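PDB 1IHN: uncharacterized protein from Methanothermobacter thermautotrophicus, which is of unknown function, an archaeal member of the DUF498/DUF598 family with a mixed alpha/beta fold. Local coordinates for residues E55-E60 with A106-V111; S64-S69 with N96-A101. All coordinates share one frame; numbering follows the deposited sequence.

Contact 1 (E55-E60 with A106-V111)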
ATOM      1  N   GLU A  55      -6.461  -9.095   3.543  1.00 45.87           N
ATOM      2  CA  GLU A  55      -7.741  -9.471   4.129  1.00 47.93           C
ATOM      3  C   GLU A  55      -8.529  -8.304   4.727  1.00 48.31           C
ATOM      4  O   GLU A  55      -9.742  -8.204   4.519  1.00 45.69           O
ATOM      5  CB  GLU A  55      -7.533 -10.564   5.186  1.00 52.10           C
ATOM      6  CG  GLU A  55      -8.826 -11.212   5.676  1.00 73.38           C
ATOM      7  CD  GLU A  55      -8.590 -12.521   6.420  1.00 81.09           C
ATOM      8  OE1 GLU A  55      -7.833 -12.521   7.414  1.00 86.59           O
ATOM      9  OE2 GLU A  55      -9.169 -13.551   6.012  1.00 81.40           O
ATOM     10  N   GLU A  56      -7.856  -7.420   5.459  1.00 43.56           N
ATOM     11  CA  GLU A  56      -8.556  -6.292   6.060  1.00 43.35           C
ATOM     12  C   GLU A  56      -9.106  -5.341   5.001  1.00 41.01           C
ATOM     13  O   GLU A  56     -10.065  -4.619   5.248  1.00 43.32           O
ATOM     14  CB  GLU A  56      -7.639  -5.530   7.031  1.00 45.32           C
ATOM     15  CG  GLU A  56      -6.515  -4.714   6.397  1.00 44.77           C
ATOM     16  CD  GLU A  56      -5.801  -3.826   7.420  1.00 46.15           C
ATOM     17  OE1 GLU A  56      -6.484  -3.034   8.098  1.00 45.50           O
ATOM     18  OE2 GLU A  56      -4.562  -3.910   7.549  1.00 41.05           O
ATOM     19  N   LEU A  57      -8.507  -5.346   3.815  1.00 41.10           N
ATOM     20  CA  LEU A  57      -8.965  -4.469   2.744  1.00 41.78           C
ATOM     21  C   LEU A  57     -10.117  -5.069   1.942  1.00 42.81           C
ATOM     22  O   LEU A  57     -11.009  -4.350   1.498  1.00 40.08           O
ATOM     23  CB  LEU A  57      -7.805  -4.131   1.802  1.00 40.78           C
ATOM     24  CG  LEU A  57      -6.683  -3.288   2.418  1.00 39.61           C
ATOM     25  CD1 LEU A  57      -5.614  -3.002   1.363  1.00 32.02           C
ATOM     26  CD2 LEU A  57      -7.264  -1.978   2.968  1.00 26.83           C
ATOM     27  N   LEU A  58     -10.097  -6.387   1.770  1.00 45.79           N
ATOM     28  CA  LEU A  58     -11.130  -7.083   1.013  1.00 49.87           C
ATOM     29  C   LEU A  58     -12.527  -6.839   1.574  1.00 50.41           C
ATOM     30  O   LEU A  58     -13.525  -6.941   0.856  1.00 49.63           O
ATOM     31  CB  LEU A  58     -10.835  -8.586   0.995  1.00 52.12           C
ATOM     32  CG  LEU A  58      -9.479  -8.989   0.409  1.00 55.73           C
ATOM     33  CD1 LEU A  58      -9.285 -10.489   0.550  1.00 55.04           C
ATOM     34  CD2 LEU A  58      -9.404  -8.574  -1.053  1.00 57.34           C
ATOM     35  N   GLU A  59     -12.592  -6.509   2.858  1.00 51.22           N
ATOM     36  CA  GLU A  59     -13.864  -6.255   3.529  1.00 51.77           C
ATOM     37  C   GLU A  59     -14.478  -4.930   3.074  1.00 48.39           C
ATOM     38  O   GLU A  59     -15.699  -4.772   3.041  1.00 46.14           O
ATOM     39  CB  GLU A  59     -13.637  -6.225   5.041  1.00 58.82           C
ATOM     40  CG  GLU A  59     -12.807  -7.391   5.556  1.00 68.77           C
ATOM     41  CD  GLU A  59     -12.337  -7.192   6.986  1.00 80.24           C
ATOM     42  OE1 GLU A  59     -11.635  -6.190   7.246  1.00 85.01           O
ATOM     43  OE2 GLU A  59     -12.664  -8.035   7.848  1.00 85.07           O
ATOM     44  N   GLU A  60     -13.619  -3.979   2.728  1.00 45.16           N
ATOM     45  CA  GLU A  60     -14.061  -2.666   2.280  1.00 43.59           C
ATOM     46  C   GLU A  60     -14.546  -2.712   0.837  1.00 44.18           C
ATOM     47  O   GLU A  60     -14.986  -1.700   0.289  1.00 39.54           O
ATOM     48  CB  GLU A  60     -12.911  -1.669   2.414  1.00 40.32           C
ATOM     49  CG  GLU A  60     -12.616  -1.272   3.849  1.00 37.89           C
ATOM     50  CD  GLU A  60     -11.215  -0.716   4.030  1.00 38.39           C
ATOM     51  OE1 GLU A  60     -10.786   0.129   3.214  1.00 39.61           O
ATOM     52  OE2 GLU A  60     -10.546  -1.125   5.001  1.00 41.43           O
ATOM     53  N   ALA A 106      -7.816   1.266  -2.518  1.00 36.49           N
ATOM     54  CA  ALA A 106      -7.156   1.033  -1.247  1.00 34.27           C
ATOM     55  C   ALA A 106      -5.714   0.679  -1.584  1.00 32.83           C
ATOM     56  O   ALA A 106      -5.424   0.228  -2.693  1.00 30.07           O
ATOM     57  CB  ALA A 106      -7.826  -0.111  -0.507  1.00 31.94           C
ATOM     58  N   ALA A 107      -4.808   0.880  -0.637  1.00 28.62           N
ATOM     59  CA  ALA A 107      -3.413   0.572  -0.895  1.00 27.48           C
ATOM     60  C   ALA A 107      -2.617   0.195   0.340  1.00 25.79           C
ATOM     61  O   ALA A 107      -2.998   0.500   1.470  1.00 28.73           O
ATOM     62  CB  ALA A 107      -2.741   1.762  -1.592  1.00 23.23           C
ATOM     63  N   ILE A 108      -1.517  -0.504   0.098  1.00 22.16           N
ATOM     64  CA  ILE A 108      -0.587  -0.898   1.140  1.00 21.90           C
ATOM     65  C   ILE A 108       0.727  -0.404   0.556  1.00 25.81           C
ATOM     66  O   ILE A 108       1.145  -0.842  -0.516  1.00 24.22           O
ATOM     67  CB  ILE A 108      -0.525  -2.430   1.341  1.00 24.08           C
ATOM     68  CG1 ILE A 108      -1.893  -2.956   1.786  1.00 19.33           C
ATOM     69  CG2 ILE A 108       0.544  -2.761   2.371  1.00 16.28           C
ATOM     70  CD1 ILE A 108      -1.921  -4.436   2.133  1.00 32.57           C
ATOM     71  N   ILE A 109       1.355   0.531   1.257  1.00 25.48           N
ATOM     72  CA  ILE A 109       2.594   1.136   0.807  1.00 28.29           C
ATOM     73  C   ILE A 109       3.802   0.775   1.655  1.00 27.18           C
ATOM     74  O   ILE A 109       3.760   0.852   2.882  1.00 29.16           O
ATOM     75  CB  ILE A 109       2.472   2.676   0.807  1.00 32.45           C
ATOM     76  CG1 ILE A 109       1.272   3.112  -0.045  1.00 21.91           C
ATOM     77  CG2 ILE A 109       3.782   3.301   0.336  1.00 28.55           C
ATOM     78  CD1 ILE A 109       1.423   2.859  -1.532  1.00 28.27           C
ATOM     79  N   HIS A 110       4.881   0.392   0.979  1.00 29.75           N
ATOM     80  CA  HIS A 110       6.143   0.057   1.633  1.00 32.54           C
ATOM     81  C   HIS A 110       7.045   1.255   1.331  1.00 35.80           C
ATOM     82  O   HIS A 110       7.312   1.556   0.165  1.00 33.34           O
ATOM     83  CB  HIS A 110       6.718  -1.228   1.028  1.00 34.85           C
ATOM     84  CG  HIS A 110       8.009  -1.672   1.645  1.00 40.26           C
ATOM     85  ND1 HIS A 110       8.176  -1.819   3.004  1.00 35.34           N
ATOM     86  CD2 HIS A 110       9.180  -2.053   1.077  1.00 40.95           C
ATOM     87  CE1 HIS A 110       9.393  -2.274   3.249  1.00 33.83           C
ATOM     88  NE2 HIS A 110      10.022  -2.424   2.099  1.00 40.55           N
ATOM     89  N   VAL A 111       7.505   1.944   2.373  1.00 36.20           N
ATOM     90  CA  VAL A 111       8.338   3.132   2.179  1.00 44.56           C
ATOM     91  C   VAL A 111       9.839   2.936   1.966  1.00 47.55           C
ATOM     92  O   VAL A 111      10.531   3.878   1.589  1.00 50.55           O
ATOM     93  CB  VAL A 111       8.151   4.135   3.341  1.00 44.41           C
ATOM     94  CG1 VAL A 111       6.750   4.718   3.288  1.00 42.49           C
ATOM     95  CG2 VAL A 111       8.399   3.443   4.679  1.00 40.42           C
TER

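Contact 2 (S64-S69 with N96-A101)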
ATOM      1  N   SER A  64     -10.126  -1.710  -6.625  1.00 43.25           N
ATOM      2  CA  SER A  64      -8.718  -1.834  -6.957  1.00 35.68           C
ATOM      3  C   SER A  64      -7.826  -1.722  -5.735  1.00 35.32           C
ATOM      4  O   SER A  64      -8.009  -0.845  -4.885  1.00 30.10           O
ATOM      5  CB  SER A  64      -8.325  -0.752  -7.968  1.00 38.54           C
ATOM      6  OG  SER A  64      -6.918  -0.694  -8.152  1.00 40.54           O
ATOM      7  N   ILE A  65      -6.851  -2.620  -5.661  1.00 37.30           N
ATOM      8  CA  ILE A  65      -5.899  -2.619  -4.567  1.00 33.24           C
ATOM      9  C   ILE A  65      -4.522  -2.382  -5.151  1.00 33.99           C
ATOM     10  O   ILE A  65      -4.064  -3.134  -6.011  1.00 34.67           O
ATOM     11  CB  ILE A  65      -5.888  -3.958  -3.805  1.00 30.21           C
ATOM     12  CG1 ILE A  65      -7.202  -4.134  -3.033  1.00 30.33           C
ATOM     13  CG2 ILE A  65      -4.700  -3.992  -2.857  1.00 31.55           C
ATOM     14  CD1 ILE A  65      -7.279  -5.412  -2.209  1.00 28.57           C
ATOM     15  N   ILE A  66      -3.868  -1.326  -4.688  1.00 33.55           N
ATOM     16  CA  ILE A  66      -2.540  -0.998  -5.159  1.00 27.44           C
ATOM     17  C   ILE A  66      -1.537  -1.294  -4.062  1.00 30.85           C
ATOM     18  O   ILE A  66      -1.728  -0.915  -2.908  1.00 30.01           O
ATOM     19  CB  ILE A  66      -2.434   0.492  -5.538  1.00 35.42           C
ATOM     20  CG1 ILE A  66      -3.460   0.823  -6.629  1.00 32.72           C
ATOM     21  CG2 ILE A  66      -1.017   0.808  -6.002  1.00 24.28           C
ATOM     22  CD1 ILE A  66      -3.454   2.267  -7.074  1.00 36.84           C
ATOM     23  N   ILE A  67      -0.465  -1.981  -4.428  1.00 31.63           N
ATOM     24  CA  ILE A  67       0.577  -2.314  -3.479  1.00 29.20           C
ATOM     25  C   ILE A  67       1.873  -1.635  -3.891  1.00 29.58           C
ATOM     26  O   ILE A  67       2.383  -1.863  -4.991  1.00 27.48           O
ATOM     27  CB  ILE A  67       0.806  -3.837  -3.415  1.00 29.96           C
ATOM     28  CG1 ILE A  67      -0.463  -4.522  -2.906  1.00 28.22           C
ATOM     29  CG2 ILE A  67       2.001  -4.157  -2.517  1.00 29.19           C
ATOM     30  CD1 ILE A  67      -0.371  -6.027  -2.853  1.00 37.82           C
ATOM     31  N   GLY A  68       2.379  -0.773  -3.016  1.00 28.22           N
ATOM     32  CA  GLY A  68       3.633  -0.100  -3.281  1.00 25.64           C
ATOM     33  C   GLY A  68       4.732  -1.007  -2.760  1.00 29.87           C
ATOM     34  O   GLY A  68       4.939  -1.109  -1.545  1.00 24.56           O
ATOM     35  N   SER A  69       5.431  -1.676  -3.677  1.00 30.39           N
ATOM     36  CA  SER A  69       6.499  -2.602  -3.313  1.00 29.87           C
ATOM     37  C   SER A  69       7.763  -1.912  -2.763  1.00 33.43           C
ATOM     38  O   SER A  69       8.799  -2.563  -2.558  1.00 36.13           O
ATOM     39  CB  SER A  69       6.865  -3.481  -4.515  1.00 33.13           C
ATOM     40  OG  SER A  69       7.280  -2.671  -5.604  1.00 36.54           O
ATOM     41  N   ASN A  96      -3.455   7.962  -7.009  1.00 29.58           N
ATOM     42  CA  ASN A  96      -4.032   9.287  -7.202  1.00 33.21           C
ATOM     43  C   ASN A  96      -4.903   9.278  -8.446  1.00 36.60           C
ATOM     44  O   ASN A  96      -5.960   9.909  -8.477  1.00 39.97           O
ATOM     45  CB  ASN A  96      -2.937  10.359  -7.320  1.00 28.16           C
ATOM     46  CG  ASN A  96      -2.290  10.695  -5.976  1.00 32.30           C
ATOM     47  OD1 ASN A  96      -2.880  10.476  -4.909  1.00 30.78           O
ATOM     48  ND2 ASN A  96      -1.082  11.247  -6.024  1.00 28.22           N
ATOM     49  N   GLU A  97      -4.462   8.542  -9.462  1.00 38.97           N
ATOM     50  CA  GLU A  97      -5.206   8.427 -10.713  1.00 42.26           C
ATOM     51  C   GLU A  97      -6.609   7.898 -10.481  1.00 41.24           C
ATOM     52  O   GLU A  97      -7.594   8.552 -10.813  1.00 46.46           O
ATOM     53  CB  GLU A  97      -4.495   7.475 -11.671  1.00 43.90           C
ATOM     54  CG  GLU A  97      -3.585   8.129 -12.679  1.00 52.90           C
ATOM     55  CD  GLU A  97      -2.930   7.103 -13.579  1.00 54.77           C
ATOM     56  OE1 GLU A  97      -3.662   6.272 -14.157  1.00 52.64           O
ATOM     57  OE2 GLU A  97      -1.688   7.126 -13.706  1.00 57.55           O
ATOM     58  N   GLU A  98      -6.684   6.697  -9.922  1.00 42.95           N
ATOM     59  CA  GLU A  98      -7.959   6.045  -9.655  1.00 42.58           C
ATOM     60  C   GLU A  98      -8.810   6.790  -8.633  1.00 41.58           C
ATOM     61  O   GLU A  98     -10.020   6.929  -8.811  1.00 43.72           O
ATOM     62  CB  GLU A  98      -7.704   4.606  -9.207  1.00 42.05           C
ATOM     63  CG  GLU A  98      -7.231   3.711 -10.340  1.00 43.55           C
ATOM     64  CD  GLU A  98      -6.497   2.479  -9.857  1.00 54.61           C
ATOM     65  OE1 GLU A  98      -6.911   1.901  -8.831  1.00 60.05           O
ATOM     66  OE2 GLU A  98      -5.510   2.078 -10.511  1.00 57.88           O
ATOM     67  N   ARG A  99      -8.184   7.271  -7.565  1.00 42.98           N
ATOM     68  CA  ARG A  99      -8.910   8.019  -6.543  1.00 41.64           C
ATOM     69  C   ARG A  99      -9.473   9.282  -7.205  1.00 42.37           C
ATOM     70  O   ARG A  99     -10.614   9.663  -6.961  1.00 36.56           O
ATOM     71  CB  ARG A  99      -7.969   8.385  -5.391  1.00 38.29           C
ATOM     72  CG  ARG A  99      -8.595   9.195  -4.259  1.00 43.97           C
ATOM     73  CD  ARG A  99      -9.743   8.471  -3.575  1.00 40.70           C
ATOM     74  NE  ARG A  99     -10.903   8.371  -4.449  1.00 58.11           N
ATOM     75  CZ  ARG A  99     -12.109   7.981  -4.052  1.00 67.07           C
ATOM     76  NH1 ARG A  99     -12.317   7.649  -2.783  1.00 76.19           N
ATOM     77  NH2 ARG A  99     -13.108   7.932  -4.922  1.00 67.10           N
ATOM     78  N   SER A 100      -8.672   9.915  -8.059  1.00 44.39           N
ATOM     79  CA  SER A 100      -9.111  11.116  -8.767  1.00 50.29           C
ATOM     80  C   SER A 100     -10.311  10.810  -9.659  1.00 51.29           C
ATOM     81  O   SER A 100     -11.197  11.647  -9.833  1.00 48.36           O
ATOM     82  CB  SER A 100      -7.978  11.683  -9.626  1.00 50.43           C
ATOM     83  OG  SER A 100      -7.010  12.337  -8.828  1.00 54.37           O
ATOM     84  N   ALA A 101     -10.339   9.608 -10.225  1.00 51.16           N
ATOM     85  CA  ALA A 101     -11.438   9.211 -11.093  1.00 51.09           C
ATOM     86  C   ALA A 101     -12.661   8.765 -10.290  1.00 50.83           C
ATOM     87  O   ALA A 101     -13.696   8.445 -10.864  1.00 55.68           O
ATOM     88  CB  ALA A 101     -10.989   8.096 -12.028  1.00 45.70           C
TER

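Contact 1 (E55-E60 with A106-V111)
Leu-57 meets Ala-106 and Ile-108 in a wholly aliphatic contact; between these two segments no flat side chain takes part, so there is no face or edge to describe, and the nearest planar group is the peptide carbonyl of Ala-107, whose O lies 4.4 Å from Leu-57 CD1. Leu-57 drops from helix 52-58 onto strand 105-109. Its CD1 branch rests 3.7 Å from Ile-108 CG1 and 4.0 Å from Ile-108 CD1, the two side chains crossing at a slant. Ala-106 CB is touched by both branches, 4.0 Å from CD2 and 4.1 Å from CD1. Because Leu-57 CG stands opposite its own carbonyl carbon (chi1 -66°), both methyls are carried down toward the strand. The small Ala-106 side chain is consistent with the close approach, 7.0 Å between the CA atoms of Leu-57 and Ala-106. Val-24 of the neighbouring strand and His-26 also touch Leu-57. At the helix's C-terminal side, the Glu-60 carboxylate accepts from Val-27 N and bonds His-26 ND1. No hydrogen bond joins the two segments. The chemistry is therefore that of a buried aliphatic seam, in which helix 52-58 covers one face of the mixed sheet through dispersion and exclusion of water.

Contact 2 (S64-S69 with N96-A101)
Glu-98 reaches Ser-64 and Ile-66 from the last turns of helix 88-100. Earlier in that helix segment, the Asn-96 carbonyl O takes two bonds from opposite faces of its plane, one from Ser-100 N and one from Ser-100 OG, the latter 2.7 Å from Asn-96 O and well above the carbonyl plane; Asn-96 OD1 accepts from Phe-4 N near the chain start. Glu-98 points its side chain at strand 64-68. The chain runs out extended beyond CG (chi2 158°), bringing OE1 to within 2.7 Å of the donor Ser-64 OG. The hydroxyl comes in on the syn side of that oxygen, 24° out of the carboxylate plane, and it gets there because OG points opposite to the serine N (chi1 170°). Ile-66, running against the Glu-98 side chain from the strand, sets CD1 over the carboxylate, 3.9 Å from OE1 and 4.0 Å from OE2, on the other side of its plane from the hydroxyl. With an alanine here instead of Glu-98, the Ser-64 hydroxyl would probably lose this acceptor, and the tip of Ile-66 part of its cover. Beside the apolar contacts of Ile-66 with Ala-91 and Tyr-95, the carboxylate thus accepts one hydroxyl bond, linking the C-terminal part of the helix to the start of the strand, while the isoleucine methyl meets it by van der Waals contact alone.

Contacts 1 and 2 clasp opposite faces of one mixed sheet, their centres about 11 Å apart. Strands 105-109 and 64-68 are parallel neighbours in it: Ile-108 O lies 2.8 Å from Gly-68 N and His-110 N lies 2.9 Å from Gly-68 O, both probable hydrogen bonds. Helix 52-58 covers the face used by contact 1, where Ile-65 of the other strand also meets Leu-54 and Leu-58; Ile-66 turns to helix 88-100 on the far side. That helix connects parallel strands 84-86 and 105-109 in a beta-alpha-beta crossover, and the Cys-7–Cys-89 disulfide ties its start to strand 4-8. With a helix on each face, the two contacts form an alpha/beta/alpha layering around the sheet; no active site is assigned.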